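Local coordinates for protein lysin (Enterococcus phage IMEEF1, PDB 6IST) that probably cleaves enterococcal cell-wall peptidoglycan as a calcium-binding phage endolysin with a CHAP-type peptidase domain, at residues L8-G13 and K17-D22; D31-V36 and W43-N48; A51-P56 and V77-L82. All coordinates share one frame; numbering follows the deposited sequence.

Contact 1 of 3, residues L8-G13 and K17-D22; sequences LSYVNG and KGVDAD. With CA (calcium ion), chain E.
K17 leaves the backbone with CG anti to its own carbonyl carbon, bends at chi2 (147°), and then runs fully extended, which carries its ammonium group back to the carbonyl of G13 on helix 4-13. Y10, with its ring anti to the backbone N (chi1 179°), reaches V19 from the same helix with the hydroxyl end of its ring. Segment 17-22 leads into an EF-hand-like calcium loop of the CHAP domain that begins at D20: D20, D22, W24, G26 and D31 have the spacing of positions 1, 3, 5, 7 and 12 of an EF-hand loop, with W24 and G26 binding through their carbonyl oxygens.

The bond from K17 NZ to G13 O is 3.0 Å long. Its donor approaches at a C=O...N angle of 152° and is tilted out of the carbonyl plane. Both residues are exposed, so this link lies at the surface. Further in, the Y10 hydroxyl comes alongside a methyl of V19, with Y10 OH 4.4 Å from V19 CG1, a loose contact; that hydroxyl hydrogen-bonds D35 on helix 29-41.

At the far end of the segment the chain folds around the metal. D20 OD1 accepts a hydrogen bond from G23 N and a weak one from D22 N, which helps to set its direction. D20 OD1 and D22 OD1 lie just 3.0 Å apart, and each is 2.4 Å from the calcium ion.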
loop_
_atom_site.group_PDB
_atom_site.type_symbol
_atom_site.label_atom_id
_atom_site.label_comp_id
_atom_site.label_asym_id
_atom_site.label_seq_id
_atom_site.Cartn_x
_atom_site.Cartn_y
_atom_site.Cartn_z
ATOM N N LEU C 8 5.548 -0.626 -24.347
ATOM C CA LEU C 8 6.296 -1.095 -25.483
ATOM C C LEU C 8 7.521 -0.258 -25.792
ATOM O O LEU C 8 8.546 -0.785 -26.196
ATOM C CB LEU C 8 5.410 -1.154 -26.736
ATOM C CG LEU C 8 4.190 -2.095 -26.638
ATOM C CD1 LEU C 8 3.293 -1.957 -27.845
ATOM C CD2 LEU C 8 4.703 -3.512 -26.451
ATOM N N SER C 9 7.409 1.046 -25.620
ATOM C CA SER C 9 8.601 1.900 -25.744
ATOM C C SER C 9 9.709 1.470 -24.775
ATOM O O SER C 9 10.840 1.275 -25.143
ATOM C CB SER C 9 8.218 3.339 -25.528
ATOM O OG SER C 9 9.376 4.109 -25.658
ATOM N N TYR C 10 9.341 1.281 -23.529
ATOM C CA TYR C 10 10.288 0.882 -22.504
ATOM C C TYR C 10 10.915 -0.485 -22.810
ATOM O O TYR C 10 12.146 -0.639 -22.818
ATOM C CB TYR C 10 9.604 0.870 -21.123
ATOM C CG TYR C 10 10.542 0.432 -20.044
ATOM C CD1 TYR C 10 11.524 1.271 -19.556
ATOM C CD2 TYR C 10 10.468 -0.840 -19.551
ATOM C CE1 TYR C 10 12.433 0.842 -18.573
ATOM C CE2 TYR C 10 11.348 -1.287 -18.562
ATOM C CZ TYR C 10 12.335 -0.458 -18.092
ATOM O OH TYR C 10 13.201 -0.967 -17.119
ATOM N N VAL C 11 10.071 -1.462 -23.097
ATOM C CA VAL C 11 10.550 -2.817 -23.443
ATOM C C VAL C 11 11.454 -2.835 -24.675
ATOM O O VAL C 11 12.566 -3.368 -24.609
ATOM C CB VAL C 11 9.390 -3.797 -23.571
ATOM C CG1 VAL C 11 9.865 -5.158 -24.016
ATOM C CG2 VAL C 11 8.767 -3.939 -22.192
ATOM N N ASN C 12 11.019 -2.214 -25.762
ATOM C CA ASN C 12 11.874 -2.146 -26.932
ATOM C C ASN C 12 13.228 -1.417 -26.658
ATOM O O ASN C 12 14.261 -1.798 -27.222
ATOM C CB ASN C 12 11.123 -1.549 -28.090
ATOM C CG ASN C 12 10.164 -2.543 -28.733
ATOM O OD1 ASN C 12 10.554 -3.675 -29.053
ATOM N ND2 ASN C 12 8.915 -2.115 -28.964
ATOM N N GLY C 13 13.196 -0.406 -25.794
ATOM C CA GLY C 13 14.374 0.317 -25.285
ATOM C C GLY C 13 15.335 -0.553 -24.502
ATOM O O GLY C 13 16.498 -0.263 -24.407
ATOM N N LYS C 17 20.350 -4.557 -23.595
ATOM C CA LYS C 17 20.750 -4.341 -22.206
ATOM C C LYS C 17 20.060 -5.420 -21.369
ATOM O O LYS C 17 19.266 -6.191 -21.861
ATOM C CB LYS C 17 20.250 -2.990 -21.713
ATOM C CG LYS C 17 20.671 -1.782 -22.538
ATOM C CD LYS C 17 19.562 -0.738 -22.495
ATOM C CE LYS C 17 19.849 0.440 -23.418
ATOM N NZ LYS C 17 18.698 1.385 -23.332
ATOM N N GLY C 18 20.270 -5.388 -20.075
ATOM C CA GLY C 18 19.603 -6.366 -19.207
ATOM C C GLY C 18 19.242 -5.709 -17.916
ATOM O O GLY C 18 19.894 -4.746 -17.523
ATOM N N VAL C 19 18.193 -6.205 -17.277
ATOM C CA VAL C 19 17.804 -5.765 -15.974
ATOM C C VAL C 19 17.850 -6.901 -15.017
ATOM O O VAL C 19 17.538 -8.017 -15.379
ATOM C CB VAL C 19 16.438 -5.085 -15.930
ATOM C CG1 VAL C 19 16.599 -3.694 -16.537
ATOM C CG2 VAL C 19 15.346 -5.857 -16.611
ATOM N N ASP C 20 18.293 -6.603 -13.784
ATOM C CA ASP C 20 18.407 -7.589 -12.715
ATOM C C ASP C 20 17.509 -7.071 -11.603
ATOM O O ASP C 20 17.862 -6.118 -10.955
ATOM C CB ASP C 20 19.871 -7.705 -12.201
ATOM C CG ASP C 20 20.045 -8.785 -11.092
ATOM O OD1 ASP C 20 19.039 -9.469 -10.725
ATOM O OD2 ASP C 20 21.182 -8.974 -10.590
ATOM N N ALA C 21 16.361 -7.694 -11.397
ATOM C CA ALA C 21 15.371 -7.198 -10.438
ATOM C C ALA C 21 15.567 -7.738 -9.047
ATOM O O ALA C 21 15.109 -7.141 -8.095
ATOM C CB ALA C 21 13.959 -7.520 -10.910
ATOM N N ASP C 22 16.266 -8.838 -8.927
ATOM C CA ASP C 22 16.303 -9.520 -7.676
ATOM C C ASP C 22 17.658 -9.708 -7.073
ATOM O O ASP C 22 17.713 -10.135 -5.934
ATOM C CB ASP C 22 15.579 -10.832 -7.803
ATOM C CG ASP C 22 16.285 -11.836 -8.677
ATOM O OD1 ASP C 22 17.338 -11.524 -9.348
ATOM O OD2 ASP C 22 15.793 -12.998 -8.687
HETATM CA CA CA E . 18.516 -11.664 -11.402
#

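Contact 2 of 3, residues D31-V36 and W43-N48. With CA (calcium ion), chain E.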
loop_
_atom_site.group_PDB
_atom_site.type_symbol
_atom_site.label_atom_id
_atom_site.label_comp_id
_atom_site.label_asym_id
_atom_site.label_seq_id
_atom_site.Cartn_x
_atom_site.Cartn_y
_atom_site.Cartn_z
ATOM N N ASP C 31 13.403 -11.639 -14.358
ATOM C CA ASP C 31 13.832 -10.307 -14.085
ATOM C C ASP C 31 13.185 -9.266 -14.991
ATOM O O ASP C 31 12.867 -8.212 -14.524
ATOM C CB ASP C 31 15.342 -10.152 -14.146
ATOM C CG ASP C 31 16.040 -10.822 -12.975
ATOM O OD1 ASP C 31 15.827 -10.410 -11.815
ATOM O OD2 ASP C 31 16.819 -11.753 -13.221
ATOM N N LEU C 32 13.054 -9.560 -16.289
ATOM C CA LEU C 32 12.454 -8.595 -17.182
ATOM C C LEU C 32 10.985 -8.388 -16.881
ATOM O O LEU C 32 10.507 -7.249 -16.753
ATOM C CB LEU C 32 12.553 -9.091 -18.639
ATOM C CG LEU C 32 11.912 -8.154 -19.667
ATOM C CD1 LEU C 32 12.551 -6.800 -19.498
ATOM C CD2 LEU C 32 12.183 -8.679 -21.057
ATOM N N THR C 33 10.264 -9.501 -16.733
ATOM C CA THR C 33 8.830 -9.447 -16.477
ATOM C C THR C 33 8.607 -8.743 -15.169
ATOM O O THR C 33 7.708 -7.925 -15.038
ATOM C CB THR C 33 8.245 -10.893 -16.471
ATOM O OG1 THR C 33 8.174 -11.345 -17.861
ATOM C CG2 THR C 33 6.841 -10.968 -15.861
ATOM N N VAL C 34 9.415 -9.059 -14.179
ATOM C CA VAL C 34 9.213 -8.422 -12.871
ATOM C C VAL C 34 9.525 -6.913 -12.933
ATOM O O VAL C 34 8.765 -6.133 -12.424
ATOM C CB VAL C 34 10.074 -9.054 -11.766
ATOM C CG1 VAL C 34 10.121 -8.161 -10.535
ATOM C CG2 VAL C 34 9.565 -10.454 -11.510
ATOM N N ASP C 35 10.532 -6.529 -13.696
ATOM C CA ASP C 35 10.885 -5.143 -13.784
ATOM C C ASP C 35 9.722 -4.394 -14.395
ATOM O O ASP C 35 9.328 -3.309 -13.944
ATOM C CB ASP C 35 12.140 -4.984 -14.595
ATOM C CG ASP C 35 12.581 -3.509 -14.748
ATOM O OD1 ASP C 35 12.935 -2.838 -13.746
ATOM O OD2 ASP C 35 12.557 -3.021 -15.899
ATOM N N VAL C 36 9.311 -4.841 -15.563
ATOM C CA VAL C 36 8.213 -4.163 -16.241
ATOM C C VAL C 36 6.914 -4.110 -15.442
ATOM O O VAL C 36 6.245 -3.055 -15.338
ATOM C CB VAL C 36 7.966 -4.777 -17.605
ATOM C CG1 VAL C 36 6.797 -4.109 -18.307
ATOM C CG2 VAL C 36 9.227 -4.754 -18.415
ATOM N N TRP C 43 3.110 -4.113 -9.525
ATOM C CA TRP C 43 2.925 -5.553 -9.201
ATOM C C TRP C 43 4.311 -6.209 -9.244
ATOM O O TRP C 43 4.989 -6.131 -10.289
ATOM C CB TRP C 43 2.031 -6.205 -10.207
ATOM C CG TRP C 43 1.929 -7.738 -10.041
ATOM C CD1 TRP C 43 1.843 -8.420 -8.871
ATOM C CD2 TRP C 43 1.835 -8.695 -11.060
ATOM N NE1 TRP C 43 1.751 -9.738 -9.094
ATOM C CE2 TRP C 43 1.675 -9.939 -10.450
ATOM C CE3 TRP C 43 1.801 -8.634 -12.445
ATOM C CZ2 TRP C 43 1.586 -11.089 -11.172
ATOM C CZ3 TRP C 43 1.724 -9.786 -13.149
ATOM C CH2 TRP C 43 1.599 -11.001 -12.525
ATOM N N ARG C 44 4.739 -6.884 -8.166
ATOM C CA ARG C 44 5.957 -7.745 -8.208
ATOM C C ARG C 44 5.526 -9.233 -8.266
ATOM O O ARG C 44 5.137 -9.825 -7.258
ATOM C CB ARG C 44 6.879 -7.483 -6.995
ATOM C CG ARG C 44 8.110 -8.340 -6.981
ATOM C CD ARG C 44 9.102 -7.980 -5.838
ATOM N NE ARG C 44 8.704 -8.776 -4.648
ATOM C CZ ARG C 44 9.336 -8.846 -3.459
ATOM N NH1 ARG C 44 8.853 -9.648 -2.498
ATOM N NH2 ARG C 44 10.472 -8.182 -3.245
ATOM N N PRO C 45 5.556 -9.845 -9.463
ATOM C CA PRO C 45 5.246 -11.249 -9.553
ATOM C C PRO C 45 6.210 -12.022 -8.706
ATOM O O PRO C 45 7.342 -11.661 -8.583
ATOM C CB PRO C 45 5.468 -11.584 -11.063
ATOM C CG PRO C 45 5.363 -10.255 -11.749
ATOM C CD PRO C 45 5.931 -9.260 -10.778
ATOM N N TYR C 46 5.735 -13.140 -8.227
ATOM C CA TYR C 46 6.472 -13.971 -7.305
ATOM C C TYR C 46 7.053 -15.193 -8.010
ATOM O O TYR C 46 6.520 -15.701 -8.977
ATOM C CB TYR C 46 5.496 -14.382 -6.212
ATOM C CG TYR C 46 6.097 -15.324 -5.274
ATOM C CD1 TYR C 46 6.935 -14.859 -4.245
ATOM C CD2 TYR C 46 5.865 -16.692 -5.394
ATOM C CE1 TYR C 46 7.511 -15.752 -3.348
ATOM C CE2 TYR C 46 6.465 -17.587 -4.511
ATOM C CZ TYR C 46 7.262 -17.102 -3.493
ATOM O OH TYR C 46 7.828 -17.981 -2.617
ATOM N N GLY C 47 8.211 -15.649 -7.572
ATOM C CA GLY C 47 8.709 -16.945 -7.987
ATOM C C GLY C 47 9.446 -16.972 -9.302
ATOM O O GLY C 47 9.911 -15.974 -9.803
ATOM N N ASN C 48 9.633 -18.162 -9.811
ATOM C CA ASN C 48 10.214 -18.376 -11.143
ATOM C C ASN C 48 9.116 -18.146 -12.152
ATOM O O ASN C 48 7.972 -17.994 -11.779
ATOM C CB ASN C 48 10.696 -19.804 -11.261
ATOM C CG ASN C 48 11.928 -20.043 -10.447
ATOM O OD1 ASN C 48 12.706 -19.152 -10.284
ATOM N ND2 ASN C 48 12.131 -21.283 -9.976
HETATM CA CA CA E . 18.516 -11.664 -11.402
#
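Apolar packing carries this contact, and V34 of helix 29-41 is its centre. The two methyls of V34 divide the work. The side chains of V34 and P45 pass each other head to tail, which puts V34 CG2 3.9 Å from P45 CD and equally far from P45 O. CG1 runs alongside the aliphatic start of R44, 4.1 Å from its CG, before that chain bends at chi3 (88°) and its guanidinium finds its polar partner in T217. T33 adds a looser touch, with CG2 4.4 Å from P45 CG. That same CG of P45 sits over the centre of the W43 indole, 3.7 Å above its plane, so the proline is layered between helix and tryptophan.

The helix is the central one of the papain-like CHAP fold, and 43-48 is the chain returning along its flank after the helix ends.

Polar groups here look elsewhere: T33 OG1 hydrogen-bonds T91 OG1 on the neighbouring sheet, and the backbone of R44 pairs with that of V215.

Of the two segments, only 31-36 supplies a calcium ligand; D20, D22, W24 and G26 supply the others. D31 OD2 coordinates the ion at 2.5 Å and accepts a hydrogen bond from Q28 N, while D31 OD1 takes the backbone N-H of A21.

Contact 3 of 3, residues A51-P56 and V77-L82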
loop_
_atom_site.group_PDB
_atom_site.type_symbol
_atom_site.label_atom_id
_atom_site.label_comp_id
_atom_site.label_asym_id
_atom_site.label_seq_id
_atom_site.Cartn_x
_atom_site.Cartn_y
_atom_site.Cartn_z
ATOM N N ALA C 51 5.747 -20.107 -11.969
ATOM C CA ALA C 51 4.767 -19.642 -10.994
ATOM C C ALA C 51 3.802 -18.622 -11.569
ATOM O O ALA C 51 2.703 -18.454 -11.033
ATOM C CB ALA C 51 5.411 -19.056 -9.773
ATOM N N LEU C 52 4.139 -17.964 -12.685
ATOM C CA LEU C 52 3.070 -17.175 -13.358
ATOM C C LEU C 52 1.786 -17.962 -13.797
ATOM O O LEU C 52 0.720 -17.385 -14.083
ATOM C CB LEU C 52 3.694 -16.479 -14.570
ATOM C CG LEU C 52 4.751 -15.415 -14.293
ATOM C CD1 LEU C 52 5.505 -15.043 -15.559
ATOM C CD2 LEU C 52 4.188 -14.159 -13.610
ATOM N N VAL C 53 1.854 -19.269 -13.928
ATOM C CA VAL C 53 0.712 -20.082 -14.366
ATOM C C VAL C 53 -0.390 -19.973 -13.335
ATOM O O VAL C 53 -1.548 -19.909 -13.661
ATOM C CB VAL C 53 1.119 -21.565 -14.563
ATOM C CG1 VAL C 53 -0.088 -22.479 -14.660
ATOM C CG2 VAL C 53 1.908 -21.712 -15.809
ATOM N N ASP C 54 -0.039 -19.952 -12.069
ATOM C CA ASP C 54 -1.140 -20.041 -11.113
ATOM C C ASP C 54 -1.078 -19.109 -9.892
ATOM O O ASP C 54 -1.981 -19.132 -9.078
ATOM C CB ASP C 54 -1.174 -21.501 -10.646
ATOM C CG ASP C 54 0.021 -21.841 -9.785
ATOM O OD1 ASP C 54 -0.134 -22.757 -8.938
ATOM O OD2 ASP C 54 1.102 -21.219 -9.954
ATOM N N GLN C 55 -0.116 -18.218 -9.811
ATOM C CA GLN C 55 -0.113 -17.293 -8.672
ATOM C C GLN C 55 -1.254 -16.286 -8.821
ATOM O O GLN C 55 -1.729 -15.990 -9.933
ATOM C CB GLN C 55 1.206 -16.587 -8.546
ATOM C CG GLN C 55 1.479 -15.522 -9.589
ATOM C CD GLN C 55 2.921 -15.004 -9.530
ATOM O OE1 GLN C 55 3.125 -13.896 -9.114
ATOM N NE2 GLN C 55 3.909 -15.805 -9.958
ATOM N N PRO C 56 -1.757 -15.769 -7.697
ATOM C CA PRO C 56 -2.800 -14.729 -7.797
ATOM C C PRO C 56 -2.331 -13.466 -8.524
ATOM O O PRO C 56 -1.118 -13.110 -8.533
ATOM C CB PRO C 56 -3.122 -14.392 -6.318
ATOM C CG PRO C 56 -2.301 -15.312 -5.487
ATOM C CD PRO C 56 -1.227 -15.908 -6.327
ATOM N N VAL C 77 2.169 -10.576 -21.094
ATOM C CA VAL C 77 3.309 -11.275 -20.469
ATOM C C VAL C 77 3.163 -12.742 -20.920
ATOM O O VAL C 77 2.144 -13.369 -20.669
ATOM C CB VAL C 77 3.240 -11.185 -18.933
ATOM C CG1 VAL C 77 4.297 -12.114 -18.323
ATOM C CG2 VAL C 77 3.369 -9.763 -18.419
ATOM N N MET C 78 4.167 -13.299 -21.598
ATOM C CA MET C 78 4.166 -14.618 -22.127
ATOM C C MET C 78 4.680 -15.542 -21.104
ATOM O O MET C 78 5.629 -15.238 -20.349
ATOM C CB MET C 78 5.128 -14.667 -23.306
ATOM C CG MET C 78 4.781 -13.759 -24.420
ATOM S SD MET C 78 3.209 -13.993 -25.205
ATOM C CE MET C 78 3.158 -15.814 -25.317
ATOM N N ILE C 79 4.075 -16.678 -21.078
ATOM C CA ILE C 79 4.423 -17.754 -20.194
ATOM C C ILE C 79 4.677 -19.047 -20.955
ATOM O O ILE C 79 3.777 -19.571 -21.633
ATOM C CB ILE C 79 3.279 -17.979 -19.185
ATOM C CG1 ILE C 79 2.736 -16.686 -18.555
ATOM C CG2 ILE C 79 3.756 -18.970 -18.113
ATOM C CD1 ILE C 79 1.442 -16.935 -17.828
ATOM N N TRP C 80 5.875 -19.614 -20.784
ATOM C CA TRP C 80 6.207 -20.929 -21.245
ATOM C C TRP C 80 6.157 -21.827 -20.075
ATOM O O TRP C 80 6.838 -21.531 -19.039
ATOM C CB TRP C 80 7.562 -20.959 -21.797
ATOM C CG TRP C 80 7.794 -20.392 -23.150
ATOM C CD1 TRP C 80 7.955 -21.109 -24.330
ATOM C CD2 TRP C 80 7.919 -19.001 -23.521
ATOM N NE1 TRP C 80 8.198 -20.237 -25.373
ATOM C CE2 TRP C 80 8.146 -18.954 -24.922
ATOM C CE3 TRP C 80 7.817 -17.828 -22.841
ATOM C CZ2 TRP C 80 8.301 -17.723 -25.593
ATOM C CZ3 TRP C 80 8.036 -16.593 -23.490
ATOM C CH2 TRP C 80 8.243 -16.586 -24.867
ATOM N N GLY C 81 5.390 -22.900 -20.205
ATOM C CA GLY C 81 5.258 -23.837 -19.049
ATOM C C GLY C 81 5.102 -25.299 -19.370
ATOM O O GLY C 81 4.702 -26.053 -18.474
ATOM N N LEU C 82 5.325 -25.708 -20.614
ATOM C CA LEU C 82 5.044 -27.073 -21.077
ATOM C C LEU C 82 6.288 -27.714 -21.530
ATOM O O LEU C 82 7.190 -27.056 -22.032
ATOM C CB LEU C 82 4.045 -27.099 -22.222
ATOM C CG LEU C 82 2.708 -26.467 -21.765
ATOM C CD1 LEU C 82 1.806 -26.276 -22.989
ATOM C CD2 LEU C 82 2.040 -27.307 -20.721
#
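L52 and I79 form the middle of an apolar seam between the turn at 51-56 and strand 77-80. I79 presents a forked side chain. Its longer arm, set by chi1 of -46°, pushes CD1 against the base of L52, 4.0 Å from L52 CB and 3.8 Å from L52 O. The other prong, CG2, meets V53 at a slant, with V53 CG2 4.0 Å from I79 CG2. The far end of the leucine reaches V77, two residues earlier on the same face of the strand, with L52 CD1 4.2 Å from V77 CG1. L52 thus fits the hollow that V77 and I79 bound, since alternate residues of a strand face the same side, while V53 meets I79 on the side nearer G81.

The strand belongs to the six-stranded antiparallel sheet of the CHAP domain, between 132-137 and 90-94. L52 also packs on M30 of helix 29-41 and on T91, which places it where turn, helix and sheet converge.

The turn is tightened from within. A51 O accepts from the backbone N of D54 and of Q55 and, at 3.1 Å, from Q55 NE2, which stands above the carbonyl plane. Apart from L52 O, which accepts a hydrogen bond from R63 NH1, the surfaces meeting across the seam are aliphatic; the fit therefore depends on shape and burial, not on directional bonds.

Overall arrangement
The contacts follow one another along the chain in series, all within the peptidase region. Contact 1 joins helix 4-13 to the residues leading into the calcium loop, contact 2 sets helix 29-41 against the chain that follows it, and contact 3 seats the next turn on the antiparallel sheet. The centres of contacts 1 and 2 are about 12 Å apart, those of 2 and 3 about 11 Å, and those of 1 and 3 about 19 Å. Contact 2 thus bridges the others: V19 CG2 packs on D35 CB at 3.9 Å, and Y46 O meets Q55 NE2 at 2.8 Å. The calcium ion, shared by contacts 1 and 2, ties the loop to the central helix.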